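Local coordinates for protein photosystem II stability/assembly factor HCF136 (PDB 5OJ3) that is probably essential for photosystem II biogenesis, being required to assemble an early intermediate that includes D2 and cytochrome b559, at residues 300-310 with 346-356. Sequence-based numbering, arbitrary orientation.
Sequences SDFWTPHARST and LNSTETIAFDM
His-306 reaches from strand 304-307 into the loop that leads toward strand 354-356 and illustrates how neighbouring blades of a seven-bladed beta-propeller can meet through side chains. This outer strand belongs to one blade, and segment 346-356 runs into strand 354-356, the outer strand of the next. With CG anti to its carbonyl carbon (chi1 -50°), the imidazole points at the loop backbone. Two carbonyl oxygens lie at its edge, near the ring plane: His-306 CE1 is 3.4 Å from Ser-348 O, and His-306 NE2 is 3.4 Å from Leu-346 O. The ring's NE2 is hydrogen-bonded within its own blade, to Thr-295, while its plane lies nearly parallel to that of Phe-293. Ile-352 contributes an off-centre CH-pi contact, its CD1 4.1 Å from the ring centroid. Beside the histidine, Thr-304 CB packs 3.7 Å from Leu-346 O, and the threonine meets Asn-347 at about a right angle.

Toward the two C-terminal ends the contact becomes more solvent-exposed, although Phe-354 stays buried. Ala-307 CB only just approaches Thr-351 CG2, at 4.5 Å. Ser-309 OG lies near Phe-354 CB, and Met-356, bent at chi2 (-66°), brings CE to 3.7 Å from Thr-310 CG2.

A buried imidazole held by its own blade, edged by carbonyl oxygens and touched by Ile-352, is consistent with blades joined by side-chain packing and local polar contacts.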
loop_
_atom_site.group_PDB
_atom_site.type_symbol
_atom_site.label_atom_id
_atom_site.label_comp_id
_atom_site.label_asym_id
_atom_site.label_seq_id
_atom_site.Cartn_x
_atom_site.Cartn_y
_atom_site.Cartn_z
ATOM N N SER A 300 12.060 -8.338 -15.461
ATOM C CA SER A 300 11.805 -9.765 -15.344
ATOM C C SER A 300 10.444 -10.114 -15.932
ATOM O O SER A 300 9.495 -9.327 -15.875
ATOM C CB SER A 300 11.875 -10.212 -13.882
ATOM O OG SER A 300 10.927 -9.523 -13.086
ATOM N N ASP A 301 10.358 -11.316 -16.493
ATOM C CA ASP A 301 9.181 -11.756 -17.225
ATOM C C ASP A 301 8.131 -12.396 -16.329
ATOM O O ASP A 301 7.115 -12.878 -16.837
ATOM C CB ASP A 301 9.587 -12.740 -18.329
ATOM C CG ASP A 301 10.406 -12.083 -19.421
ATOM O OD1 ASP A 301 9.981 -11.021 -19.925
ATOM O OD2 ASP A 301 11.475 -12.624 -19.774
ATOM N N PHE A 302 8.353 -12.420 -15.020
ATOM C CA PHE A 302 7.430 -13.086 -14.120
ATOM C C PHE A 302 7.647 -12.583 -12.702
ATOM O O PHE A 302 8.733 -12.107 -12.359
ATOM C CB PHE A 302 7.628 -14.607 -14.190
ATOM C CG PHE A 302 9.058 -15.049 -13.967
ATOM C CD1 PHE A 302 9.868 -15.394 -15.036
ATOM C CD2 PHE A 302 9.605 -15.059 -12.690
ATOM C CE1 PHE A 302 11.182 -15.782 -14.833
ATOM C CE2 PHE A 302 10.915 -15.451 -12.484
ATOM C CZ PHE A 302 11.704 -15.809 -13.555
ATOM N N TRP A 303 6.599 -12.681 -11.887
ATOM C CA TRP A 303 6.782 -12.516 -10.454
ATOM C C TRP A 303 7.634 -13.664 -9.927
ATOM O O TRP A 303 7.564 -14.795 -10.416
ATOM C CB TRP A 303 5.442 -12.486 -9.716
ATOM C CG TRP A 303 4.585 -11.275 -9.954
ATOM C CD1 TRP A 303 3.819 -11.010 -11.052
ATOM C CD2 TRP A 303 4.376 -10.182 -9.048
ATOM N NE1 TRP A 303 3.161 -9.813 -10.893
ATOM C CE2 TRP A 303 3.487 -9.285 -9.671
ATOM C CE3 TRP A 303 4.862 -9.873 -7.773
ATOM C CZ2 TRP A 303 3.075 -8.099 -9.064
ATOM C CZ3 TRP A 303 4.453 -8.695 -7.173
ATOM C CH2 TRP A 303 3.567 -7.824 -7.818
ATOM N N THR A 304 8.434 -13.372 -8.908
ATOM C CA THR A 304 9.250 -14.400 -8.291
ATOM C C THR A 304 8.616 -14.787 -6.968
ATOM O O THR A 304 8.404 -13.910 -6.116
ATOM C CB THR A 304 10.677 -13.904 -8.077
ATOM O OG1 THR A 304 11.231 -13.491 -9.334
ATOM C CG2 THR A 304 11.546 -15.015 -7.502
ATOM N N PRO A 305 8.273 -16.059 -6.758
ATOM C CA PRO A 305 7.643 -16.462 -5.495
ATOM C C PRO A 305 8.658 -16.884 -4.443
ATOM O O PRO A 305 9.675 -17.515 -4.734
ATOM C CB PRO A 305 6.765 -17.647 -5.919
ATOM C CG PRO A 305 7.478 -18.232 -7.091
ATOM C CD PRO A 305 8.303 -17.153 -7.743
ATOM N N HIS A 306 8.355 -16.532 -3.195
ATOM C CA HIS A 306 9.244 -16.764 -2.065
ATOM C C HIS A 306 8.493 -17.441 -0.927
ATOM O O HIS A 306 7.375 -17.041 -0.591
ATOM C CB HIS A 306 9.859 -15.444 -1.589
ATOM C CG HIS A 306 10.460 -14.633 -2.693
ATOM N ND1 HIS A 306 11.804 -14.669 -2.990
ATOM C CD2 HIS A 306 9.903 -13.764 -3.569
ATOM C CE1 HIS A 306 12.052 -13.862 -4.005
ATOM N NE2 HIS A 306 10.914 -13.300 -4.375
ATOM N N ALA A 307 9.108 -18.465 -0.342
ATOM C CA ALA A 307 8.501 -19.171 0.778
ATOM C C ALA A 307 8.467 -18.294 2.024
ATOM O O ALA A 307 9.413 -17.552 2.312
ATOM C CB ALA A 307 9.264 -20.463 1.069
ATOM N N ARG A 308 7.357 -18.365 2.753
ATOM C CA ARG A 308 7.253 -17.653 4.012
ATOM C C ARG A 308 8.173 -18.285 5.052
ATOM O O ARG A 308 8.628 -19.426 4.920
ATOM C CB ARG A 308 5.796 -17.629 4.490
ATOM C CG ARG A 308 5.133 -18.996 4.666
ATOM C CD ARG A 308 3.710 -18.848 5.203
ATOM N NE ARG A 308 2.852 -19.964 4.812
ATOM C CZ ARG A 308 2.705 -21.082 5.514
ATOM N NH1 ARG A 308 3.358 -21.238 6.657
ATOM N NH2 ARG A 308 1.905 -22.044 5.075
ATOM N N SER A 309 8.439 -17.518 6.104
ATOM C CA SER A 309 9.375 -17.903 7.150
ATOM C C SER A 309 8.662 -18.215 8.455
ATOM O O SER A 309 9.274 -18.164 9.521
ATOM C CB SER A 309 10.411 -16.803 7.370
ATOM O OG SER A 309 9.785 -15.588 7.745
ATOM N N THR A 310 7.385 -18.551 8.397
ATOM C CA THR A 310 6.621 -18.709 9.616
ATOM C C THR A 310 5.918 -20.047 9.695
ATOM O O THR A 310 5.692 -20.737 8.698
ATOM C CB THR A 310 5.550 -17.622 9.769
ATOM O OG1 THR A 310 4.817 -17.476 8.528
ATOM C CG2 THR A 310 6.203 -16.317 10.163
ATOM N N LEU A 346 15.643 -9.653 -4.777
ATOM C CA LEU A 346 14.264 -10.098 -4.957
ATOM C C LEU A 346 14.082 -11.031 -6.145
ATOM O O LEU A 346 12.963 -11.513 -6.354
ATOM C CB LEU A 346 13.333 -8.895 -5.122
ATOM C CG LEU A 346 13.526 -7.682 -4.215
ATOM C CD1 LEU A 346 12.773 -6.485 -4.778
ATOM C CD2 LEU A 346 13.065 -7.993 -2.802
ATOM N N ASN A 347 15.131 -11.297 -6.924
ATOM C CA ASN A 347 15.070 -12.307 -7.970
ATOM C C ASN A 347 15.631 -13.648 -7.530
ATOM O O ASN A 347 15.391 -14.654 -8.206
ATOM C CB ASN A 347 15.833 -11.836 -9.212
ATOM C CG ASN A 347 15.118 -10.732 -9.946
ATOM O OD1 ASN A 347 15.576 -9.592 -9.958
ATOM N ND2 ASN A 347 13.987 -11.058 -10.560
ATOM N N SER A 348 16.363 -13.688 -6.421
ATOM C CA SER A 348 16.952 -14.931 -5.954
ATOM C C SER A 348 15.880 -15.812 -5.329
ATOM O O SER A 348 15.042 -15.341 -4.553
ATOM C CB SER A 348 18.063 -14.646 -4.940
ATOM O OG SER A 348 18.731 -15.837 -4.561
ATOM N N THR A 349 15.910 -17.095 -5.680
ATOM C CA THR A 349 14.966 -18.079 -5.172
ATOM C C THR A 349 15.399 -18.651 -3.828
ATOM O O THR A 349 14.727 -19.549 -3.305
ATOM C CB THR A 349 14.782 -19.215 -6.187
ATOM O OG1 THR A 349 14.124 -20.321 -5.556
ATOM C CG2 THR A 349 16.122 -19.656 -6.726
ATOM N N GLU A 350 16.493 -18.143 -3.262
ATOM C CA GLU A 350 17.084 -18.682 -2.043
ATOM C C GLU A 350 16.386 -18.001 -0.868
ATOM O O GLU A 350 16.558 -16.797 -0.656
ATOM C CB GLU A 350 18.587 -18.418 -2.021
ATOM C CG GLU A 350 19.444 -19.305 -2.946
ATOM C CD GLU A 350 19.292 -20.806 -2.729
ATOM O OE1 GLU A 350 18.950 -21.231 -1.605
ATOM O OE2 GLU A 350 19.534 -21.563 -3.696
ATOM N N THR A 351 15.601 -18.774 -0.112
ATOM C CA THR A 351 14.578 -18.256 0.801
ATOM C C THR A 351 15.048 -17.070 1.642
ATOM O O THR A 351 16.051 -17.151 2.357
ATOM C CB THR A 351 14.078 -19.383 1.713
ATOM O OG1 THR A 351 15.090 -19.723 2.667
ATOM C CG2 THR A 351 13.720 -20.616 0.891
ATOM N N ILE A 352 14.310 -15.966 1.525
ATOM C CA ILE A 352 14.550 -14.735 2.275
ATOM C C ILE A 352 14.214 -14.938 3.748
ATOM O O ILE A 352 13.088 -15.310 4.097
ATOM C CB ILE A 352 13.738 -13.576 1.683
ATOM C CG1 ILE A 352 13.866 -13.561 0.157
ATOM C CG2 ILE A 352 14.177 -12.255 2.292
ATOM C CD1 ILE A 352 13.271 -12.332 -0.495
ATOM N N ALA A 353 15.190 -14.690 4.619
ATOM C CA ALA A 353 15.040 -14.919 6.053
ATOM C C ALA A 353 14.617 -13.625 6.743
ATOM O O ALA A 353 15.295 -12.599 6.615
ATOM C CB ALA A 353 16.344 -15.441 6.654
ATOM N N PHE A 354 13.500 -13.671 7.467
ATOM C CA PHE A 354 13.044 -12.540 8.264
ATOM C C PHE A 354 13.474 -12.725 9.710
ATOM O O PHE A 354 13.441 -13.837 10.241
ATOM C CB PHE A 354 11.521 -12.366 8.229
ATOM C CG PHE A 354 10.974 -11.932 6.898
ATOM C CD1 PHE A 354 11.176 -12.685 5.756
ATOM C CD2 PHE A 354 10.285 -10.736 6.791
ATOM C CE1 PHE A 354 10.668 -12.272 4.540
ATOM C CE2 PHE A 354 9.780 -10.315 5.576
ATOM C CZ PHE A 354 9.972 -11.082 4.451
ATOM N N ASP A 355 13.871 -11.628 10.346
ATOM C CA ASP A 355 14.195 -11.631 11.767
ATOM C C ASP A 355 12.935 -11.259 12.541
ATOM O O ASP A 355 12.464 -10.120 12.460
ATOM C CB ASP A 355 15.333 -10.658 12.066
ATOM C CG ASP A 355 16.645 -11.083 11.435
ATOM O OD1 ASP A 355 16.797 -12.282 11.118
ATOM O OD2 ASP A 355 17.524 -10.213 11.253
ATOM N N MET A 356 12.398 -12.213 13.296
ATOM C CA MET A 356 11.140 -11.996 13.996
ATOM C C MET A 356 11.345 -11.122 15.226
ATOM O O MET A 356 12.389 -11.159 15.884
ATOM C CB MET A 356 10.498 -13.326 14.396
ATOM C CG MET A 356 10.226 -14.258 13.231
ATOM S SD MET A 356 8.978 -13.527 12.148
ATOM C CE MET A 356 9.316 -14.353 10.603
#